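Local atomic coordinates of oxidoreductase (Corynebacterium diphtheriae, PDB entry 3K20), a protein that probably binds FMN and acts as an oxidoreductase of the NADPH-dependent FMN reductase family. Residues A[134-139]-A[155-160]. Sequence-based numbering, arbitrary orientation.
Sequences LVLDYA and GVFAAT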
loop_
_atom_site.group_PDB
_atom_site.type_symbol
_atom_site.label_atom_id
_atom_site.label_comp_id
_atom_site.label_asym_id
_atom_site.label_seq_id
_atom_site.Cartn_x
_atom_site.Cartn_y
_atom_site.Cartn_z
ATOM N N LEU A 134 -3.356 5.074 -8.157
ATOM C CA LEU A 134 -3.490 4.563 -6.787
ATOM C C LEU A 134 -2.321 4.999 -5.905
ATOM O O LEU A 134 -2.293 4.733 -4.699
ATOM C CB LEU A 134 -3.609 3.032 -6.774
ATOM C CG LEU A 134 -5.016 2.439 -6.942
ATOM C CD1 LEU A 134 -4.944 0.897 -6.938
ATOM C CD2 LEU A 134 -5.925 2.953 -5.821
ATOM N N VAL A 135 -1.356 5.673 -6.508
ATOM C CA VAL A 135 -0.219 6.171 -5.762
ATOM C C VAL A 135 -0.739 7.186 -4.727
ATOM O O VAL A 135 -0.122 7.399 -3.683
ATOM C CB VAL A 135 0.785 6.854 -6.708
ATOM C CG1 VAL A 135 0.185 8.140 -7.252
ATOM C CG2 VAL A 135 2.097 7.118 -5.987
ATOM N N LEU A 136 -1.880 7.804 -5.024
ATOM C CA LEU A 136 -2.491 8.786 -4.122
ATOM C C LEU A 136 -2.894 8.188 -2.779
ATOM O O LEU A 136 -2.659 8.789 -1.733
ATOM C CB LEU A 136 -3.736 9.424 -4.763
ATOM C CG LEU A 136 -3.565 10.471 -5.872
ATOM C CD1 LEU A 136 -4.939 10.941 -6.348
ATOM C CD2 LEU A 136 -2.749 11.653 -5.354
ATOM N N ASP A 137 -3.510 7.010 -2.808
ATOM C CA ASP A 137 -3.942 6.363 -1.574
ATOM C C ASP A 137 -2.928 5.411 -0.944
ATOM O O ASP A 137 -2.991 5.142 0.258
ATOM C CB ASP A 137 -5.259 5.616 -1.793
ATOM C CG ASP A 137 -6.451 6.547 -1.848
ATOM O OD1 ASP A 137 -6.374 7.642 -1.234
ATOM O OD2 ASP A 137 -7.466 6.179 -2.485
ATOM N N TYR A 138 -1.995 4.911 -1.744
ATOM C CA TYR A 138 -0.991 3.983 -1.237
ATOM C C TYR A 138 0.387 4.601 -1.013
ATOM O O TYR A 138 1.318 3.914 -0.600
ATOM C CB TYR A 138 -0.886 2.776 -2.174
ATOM C CG TYR A 138 -2.131 1.924 -2.172
ATOM C CD1 TYR A 138 -2.561 1.291 -1.011
ATOM C CD2 TYR A 138 -2.880 1.747 -3.329
ATOM C CE1 TYR A 138 -3.712 0.493 -0.999
ATOM C CE2 TYR A 138 -4.038 0.949 -3.333
ATOM C CZ TYR A 138 -4.447 0.324 -2.168
ATOM O OH TYR A 138 -5.580 -0.469 -2.174
ATOM N N ALA A 139 0.519 5.896 -1.273
ATOM C CA ALA A 139 1.799 6.558 -1.078
ATOM C C ALA A 139 1.646 7.901 -0.379
ATOM O O ALA A 139 2.131 8.082 0.743
ATOM C CB ALA A 139 2.508 6.744 -2.414
ATOM N N GLY A 155 -8.772 13.107 -3.889
ATOM C CA GLY A 155 -7.372 13.252 -4.222
ATOM C C GLY A 155 -7.389 13.590 -5.698
ATOM O O GLY A 155 -8.319 13.197 -6.407
ATOM N N VAL A 156 -6.383 14.307 -6.181
ATOM C CA VAL A 156 -6.355 14.668 -7.594
ATOM C C VAL A 156 -5.217 14.020 -8.383
ATOM O O VAL A 156 -4.038 14.248 -8.095
ATOM C CB VAL A 156 -6.269 16.199 -7.753
ATOM C CG1 VAL A 156 -6.321 16.583 -9.232
ATOM C CG2 VAL A 156 -7.409 16.850 -6.973
ATOM N N PHE A 157 -5.577 13.207 -9.376
ATOM C CA PHE A 157 -4.575 12.554 -10.210
ATOM C C PHE A 157 -4.728 12.961 -11.668
ATOM O O PHE A 157 -5.639 12.501 -12.353
ATOM C CB PHE A 157 -4.669 11.030 -10.130
ATOM C CG PHE A 157 -3.454 10.339 -10.675
ATOM C CD1 PHE A 157 -2.323 10.161 -9.872
ATOM C CD2 PHE A 157 -3.391 9.958 -12.014
ATOM C CE1 PHE A 157 -1.147 9.621 -10.391
ATOM C CE2 PHE A 157 -2.219 9.417 -12.547
ATOM C CZ PHE A 157 -1.090 9.250 -11.732
ATOM N N ALA A 158 -3.818 13.805 -12.143
ATOM C CA ALA A 158 -3.842 14.285 -13.520
ATOM C C ALA A 158 -3.168 13.334 -14.515
ATOM O O ALA A 158 -1.947 13.167 -14.499
ATOM C CB ALA A 158 -3.175 15.661 -13.593
ATOM N N ALA A 159 -3.961 12.701 -15.369
ATOM C CA ALA A 159 -3.408 11.822 -16.389
ATOM C C ALA A 159 -3.380 12.688 -17.653
ATOM O O ALA A 159 -4.414 12.906 -18.287
ATOM C CB ALA A 159 -4.295 10.611 -16.584
ATOM N N THR A 160 -2.199 13.196 -17.997
ATOM C CA THR A 160 -2.025 14.073 -19.154
ATOM C C THR A 160 -2.741 13.582 -20.411
ATOM O O THR A 160 -3.407 14.357 -21.094
ATOM C CB THR A 160 -0.532 14.267 -19.494
ATOM O OG1 THR A 160 0.268 14.075 -18.320
ATOM C CG2 THR A 160 -0.302 15.678 -20.002
#
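Leu136 reaches from the first turn of helix 135-146 onto the second half of strand 150-159, where its CD1 meets the backbone at Gly155-Val156 and the CB of Phe157. Leu136 CD1 lies 3.7 Å from Gly155 C and equally far from Val156 N, with Phe157 CB at 3.8 Å; Leu136 CD2 approaches Val156 O at 4.0 Å. The branch thus rests on the backbone at Gly155, just before the strand resumes at Val156 and where the two segments come nearest, Leu136 CA being 6.6 Å from Gly155 CA. Leu136 CG also sits at the edge of the Phe157 ring, near its plane, 4.2 Å from Phe157 CD1. Beside it, Val135 offers CG1 to the same ring, at 3.7 Å from Phe157 CE1, and the two side chains cross at about a right angle. A chi1 of 69° sets Val135 CG1 between its backbone N and carbonyl carbon, on the side facing the ring, while Phe157 extends with CG anti to its own N (chi1 -165°). Farther out, Phe157 also packs on Ala125 and Ala127 of strand 120-127, and Leu136 touches Ile123. Val156 points the other way, toward Phe171 of helix 165-186 and Ile30 of helix 26-44, as expected in the three-layer alpha-beta-alpha arrangement of flavodoxin-like folds. Helix 135-146 is the crossover between parallel strands 120-127 and 150-159. The side-chain pairs are apolar and Leu136 meets the peptide backbone by van der Waals contact alone, which implies that shape and exclusion of water, rather than hydrogen bonds between the segments, seat the helix start against strand 150-159.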